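Local coordinates for protein hydrogenase maturation factor (Thermoanaerobacter tengcongensis, PDB 3VTI) that takes part in the maturation of [NiFe]-hydrogenases, probably dehydrating the S-carbamoyl group it receives from HypF to a nitrile in an ATP-dependent reaction, at residues I153-M161 with M240-A248. Numbering follows the deposited sequence.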
ATOM      1  N   ILE C 153       7.378  27.716  -2.952  1.00 42.49           N
ATOM      2  CA  ILE C 153       6.163  26.940  -3.162  1.00 42.36           C
ATOM      3  C   ILE C 153       6.321  25.997  -4.349  1.00 43.57           C
ATOM      4  O   ILE C 153       6.765  26.414  -5.426  1.00 44.92           O
ATOM      5  CB  ILE C 153       4.956  27.884  -3.419  1.00 43.07           C
ATOM      6  CG1 ILE C 153       4.732  28.820  -2.221  1.00 42.44           C
ATOM      7  CG2 ILE C 153       3.681  27.100  -3.761  1.00 41.44           C
ATOM      8  CD1 ILE C 153       4.090  30.158  -2.612  1.00 43.18           C
ATOM      9  N   GLY C 154       5.958  24.730  -4.144  1.00 43.30           N
ATOM     10  CA  GLY C 154       5.804  23.770  -5.237  1.00 44.76           C
ATOM     11  C   GLY C 154       6.981  22.854  -5.523  1.00 45.52           C
ATOM     12  O   GLY C 154       6.985  22.139  -6.523  1.00 46.47           O
ATOM     13  N   ASP C 155       7.971  22.864  -4.639  1.00 45.68           N
ATOM     14  CA  ASP C 155       9.172  22.063  -4.807  1.00 46.72           C
ATOM     15  C   ASP C 155       8.907  20.570  -4.939  1.00 46.42           C
ATOM     16  O   ASP C 155       9.218  19.965  -5.973  1.00 47.32           O
ATOM     17  CB  ASP C 155      10.124  22.310  -3.647  1.00 46.68           C
ATOM     18  CG  ASP C 155      10.881  23.594  -3.797  1.00 48.82           C
ATOM     19  OD1 ASP C 155      10.338  24.668  -3.462  1.00 49.13           O
ATOM     20  OD2 ASP C 155      12.030  23.518  -4.265  1.00 52.99           O
ATOM     21  N   HIS C 156       8.339  19.985  -3.891  1.00 45.25           N
ATOM     22  CA  HIS C 156       8.126  18.551  -3.841  1.00 45.37           C
ATOM     23  C   HIS C 156       7.249  18.069  -5.002  1.00 46.43           C
ATOM     24  O   HIS C 156       7.648  17.178  -5.757  1.00 47.65           O
ATOM     25  CB  HIS C 156       7.514  18.152  -2.506  1.00 43.91           C
ATOM     26  CG  HIS C 156       7.292  16.681  -2.373  1.00 44.65           C
ATOM     27  ND1 HIS C 156       8.277  15.818  -1.945  1.00 44.99           N
ATOM     28  CD2 HIS C 156       6.204  15.916  -2.624  1.00 44.94           C
ATOM     29  CE1 HIS C 156       7.802  14.586  -1.929  1.00 45.78           C
ATOM     30  NE2 HIS C 156       6.548  14.618  -2.340  1.00 45.45           N
ATOM     31  N   GLY C 157       6.069  18.672  -5.145  1.00 46.30           N
ATOM     32  CA  GLY C 157       5.150  18.356  -6.230  1.00 47.02           C
ATOM     33  C   GLY C 157       5.807  18.300  -7.595  1.00 48.73           C
ATOM     34  O   GLY C 157       5.617  17.339  -8.349  1.00 49.59           O
ATOM     35  N   MET C 158       6.586  19.323  -7.928  1.00 49.18           N
ATOM     36  CA  MET C 158       7.232  19.339  -9.229  1.00 51.29           C
ATOM     37  C   MET C 158       8.387  18.340  -9.311  1.00 51.74           C
ATOM     38  O   MET C 158       8.634  17.769 -10.366  1.00 53.42           O
ATOM     39  CB  MET C 158       7.673  20.750  -9.621  1.00 51.98           C
ATOM     40  CG  MET C 158       8.138  20.878 -11.073  1.00 55.17           C
ATOM     41  SD  MET C 158       7.012  20.175 -12.318  1.00 58.15           S
ATOM     42  CE  MET C 158       5.734  21.428 -12.373  1.00 58.26           C
ATOM     43  N   ALA C 159       9.073  18.114  -8.197  1.00 50.73           N
ATOM     44  CA  ALA C 159      10.204  17.188  -8.174  1.00 51.59           C
ATOM     45  C   ALA C 159       9.791  15.744  -8.459  1.00 52.02           C
ATOM     46  O   ALA C 159      10.377  15.098  -9.330  1.00 53.77           O
ATOM     47  CB  ALA C 159      10.979  17.290  -6.846  1.00 50.55           C
ATOM     48  N   VAL C 160       8.785  15.240  -7.744  1.00 50.91           N
ATOM     49  CA  VAL C 160       8.334  13.865  -7.968  1.00 51.75           C
ATOM     50  C   VAL C 160       7.633  13.716  -9.322  1.00 53.50           C
ATOM     51  O   VAL C 160       7.814  12.710  -9.990  1.00 55.21           O
ATOM     52  CB  VAL C 160       7.516  13.252  -6.775  1.00 50.19           C
ATOM     53  CG1 VAL C 160       7.995  13.810  -5.441  1.00 48.37           C
ATOM     54  CG2 VAL C 160       6.018  13.459  -6.938  1.00 51.10           C
ATOM     55  N   MET C 161       6.872  14.728  -9.733  1.00 53.86           N
ATOM     56  CA  MET C 161       6.316  14.809 -11.091  1.00 55.99           C
ATOM     57  C   MET C 161       7.405  14.607 -12.156  1.00 57.61           C
ATOM     58  O   MET C 161       7.264  13.780 -13.054  1.00 59.00           O
ATOM     59  CB  MET C 161       5.624  16.168 -11.279  1.00 56.22           C
ATOM     60  CG  MET C 161       5.287  16.568 -12.713  1.00 59.50           C
ATOM     61  SD  MET C 161       3.521  16.621 -13.081  1.00 63.61           S
ATOM     62  CE  MET C 161       2.966  17.997 -12.082  1.00 60.03           C
ATOM     63  N   MET C 240       3.959  23.933 -18.686  1.00 60.06           N
ATOM     64  CA  MET C 240       2.853  22.986 -18.686  1.00 60.01           C
ATOM     65  C   MET C 240       1.539  23.658 -18.329  1.00 59.94           C
ATOM     66  O   MET C 240       0.502  22.995 -18.261  1.00 60.11           O
ATOM     67  CB  MET C 240       3.116  21.856 -17.695  1.00 57.96           C
ATOM     68  CG  MET C 240       4.319  20.997 -18.013  1.00 58.41           C
ATOM     69  SD  MET C 240       4.632  19.825 -16.690  1.00 57.13           S
ATOM     70  CE  MET C 240       3.381  18.603 -17.063  1.00 57.22           C
ATOM     71  N   GLY C 241       1.585  24.967 -18.089  1.00 59.81           N
ATOM     72  CA  GLY C 241       0.405  25.729 -17.680  1.00 60.09           C
ATOM     73  C   GLY C 241      -0.158  25.373 -16.309  1.00 57.99           C
ATOM     74  O   GLY C 241      -1.369  25.444 -16.102  1.00 58.21           O
ATOM     75  N   ILE C 242       0.723  24.989 -15.381  1.00 55.98           N
ATOM     76  CA  ILE C 242       0.338  24.616 -14.025  1.00 54.18           C
ATOM     77  C   ILE C 242       0.462  25.806 -13.068  1.00 53.26           C
ATOM     78  O   ILE C 242       1.304  26.682 -13.264  1.00 53.93           O
ATOM     79  CB  ILE C 242       1.210  23.444 -13.505  1.00 52.68           C
ATOM     80  CG1 ILE C 242       0.905  22.169 -14.286  1.00 54.47           C
ATOM     81  CG2 ILE C 242       0.978  23.186 -12.024  1.00 50.21           C
ATOM     82  CD1 ILE C 242       1.967  21.083 -14.131  1.00 53.73           C
ATOM     83  N   ASP C 243      -0.387  25.830 -12.040  1.00 52.24           N
ATOM     84  CA  ASP C 243      -0.305  26.816 -10.957  1.00 51.19           C
ATOM     85  C   ASP C 243       0.456  26.179  -9.799  1.00 48.84           C
ATOM     86  O   ASP C 243      -0.010  25.188  -9.231  1.00 48.22           O
ATOM     87  CB  ASP C 243      -1.715  27.228 -10.504  1.00 51.39           C
ATOM     88  CG  ASP C 243      -1.731  28.517  -9.680  1.00 51.82           C
ATOM     89  OD1 ASP C 243      -0.742  28.798  -8.959  1.00 51.34           O
ATOM     90  OD2 ASP C 243      -2.749  29.251  -9.747  1.00 52.11           O
ATOM     91  N   PHE C 244       1.617  26.729  -9.440  1.00 48.11           N
ATOM     92  CA  PHE C 244       2.412  26.145  -8.339  1.00 46.18           C
ATOM     93  C   PHE C 244       1.684  26.125  -6.996  1.00 44.73           C
ATOM     94  O   PHE C 244       2.059  25.385  -6.075  1.00 43.62           O
ATOM     95  CB  PHE C 244       3.802  26.779  -8.214  1.00 46.06           C
ATOM     96  CG  PHE C 244       3.794  28.277  -8.114  1.00 47.11           C
ATOM     97  CD1 PHE C 244       3.470  28.908  -6.917  1.00 45.99           C
ATOM     98  CD2 PHE C 244       4.141  29.056  -9.218  1.00 49.82           C
ATOM     99  CE1 PHE C 244       3.468  30.282  -6.815  1.00 47.22           C
ATOM    100  CE2 PHE C 244       4.151  30.446  -9.131  1.00 50.90           C
ATOM    101  CZ  PHE C 244       3.811  31.059  -7.921  1.00 50.81           C
ATOM    102  N   LEU C 245       0.629  26.927  -6.903  1.00 45.39           N
ATOM    103  CA  LEU C 245      -0.260  26.923  -5.750  1.00 44.56           C
ATOM    104  C   LEU C 245      -0.973  25.590  -5.553  1.00 44.25           C
ATOM    105  O   LEU C 245      -1.563  25.358  -4.497  1.00 43.70           O
ATOM    106  CB  LEU C 245      -1.291  28.048  -5.872  1.00 45.73           C
ATOM    107  CG  LEU C 245      -0.772  29.474  -5.668  1.00 46.11           C
ATOM    108  CD1 LEU C 245      -1.914  30.477  -5.827  1.00 46.60           C
ATOM    109  CD2 LEU C 245      -0.064  29.635  -4.304  1.00 43.11           C
ATOM    110  N   HIS C 246      -0.922  24.720  -6.558  1.00 44.99           N
ATOM    111  CA  HIS C 246      -1.577  23.428  -6.463  1.00 45.46           C
ATOM    112  C   HIS C 246      -0.595  22.291  -6.261  1.00 44.63           C
ATOM    113  O   HIS C 246      -1.017  21.173  -5.985  1.00 44.91           O
ATOM    114  CB  HIS C 246      -2.417  23.120  -7.702  1.00 47.41           C
ATOM    115  CG  HIS C 246      -3.477  24.134  -7.996  1.00 50.50           C
ATOM    116  ND1 HIS C 246      -4.011  24.963  -7.032  1.00 50.62           N
ATOM    117  CD2 HIS C 246      -4.130  24.427  -9.148  1.00 53.43           C
ATOM    118  CE1 HIS C 246      -4.924  25.743  -7.579  1.00 52.96           C
ATOM    119  NE2 HIS C 246      -5.018  25.434  -8.863  1.00 55.35           N
ATOM    120  N   LEU C 247       0.695  22.553  -6.438  1.00 44.49           N
ATOM    121  CA  LEU C 247       1.710  21.515  -6.270  1.00 43.83           C
ATOM    122  C   LEU C 247       2.039  21.352  -4.805  1.00 42.09           C
ATOM    123  O   LEU C 247       2.066  22.329  -4.078  1.00 42.44           O
ATOM    124  CB  LEU C 247       2.987  21.866  -7.030  1.00 44.57           C
ATOM    125  CG  LEU C 247       2.973  21.850  -8.553  1.00 46.57           C
ATOM    126  CD1 LEU C 247       4.302  22.369  -9.049  1.00 47.72           C
ATOM    127  CD2 LEU C 247       2.701  20.458  -9.092  1.00 47.00           C
ATOM    128  N   ALA C 248       2.325  20.122  -4.391  1.00 41.42           N
ATOM    129  CA  ALA C 248       2.630  19.790  -2.988  1.00 40.19           C
ATOM    130  C   ALA C 248       3.992  20.296  -2.494  1.00 39.91           C
ATOM    131  O   ALA C 248       4.930  20.481  -3.279  1.00 40.90           O
ATOM    132  CB  ALA C 248       2.508  18.286  -2.767  1.00 39.32           C
TER
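A248 O accepts a hydrogen bond from G157 N (2.8 Å), a worked example of how one N-H of a helix's first turn, which has no partner within the helix, can be met by a loop carbonyl. The bond is nearly straight at the hydrogen (167°), although the donor sits above the carbonyl plane. Beside it, L247 packs against helix 155-164, between the ends of M158 and M161: CD1 lies 3.7 Å from M158 CE, and CD2 is 3.9 Å from M161 CE, the leucine and M161 crossing at about a right angle. Both methionines leave the helix with CG anti to the backbone N (chi1 -170° in M158) and then bend at chi2 and chi3, which brings their methyl ends back to the loop. There M161 CE meets I242 CD1 tip to tip at 3.8 Å. Shortening L247 to an alanine is likely to cost both methyls the leucine branches, leaving I242 alone to meet them from the loop. Farther along, I153 CG2 touches the edge of the F244 ring, 3.6 Å from CD1. G157 leaves little room for a side chain beside A248 N and L247 CB; at G154, the N-cap residue, positive phi itself favours glycine. An Asx turn, L245 N to D243 OD1, shapes the loop, while C237 of helix 231-240 backs M158, F244 and L247. M161, M240 and I242 also pack against a chain of another protein, placing this end at the interface. Within the AIR synthase-related C-terminal domain, a backbone bond and N249 OD1, bonded to G154 N, join helix start to loop, with apolar packing around L247 filling out the contact.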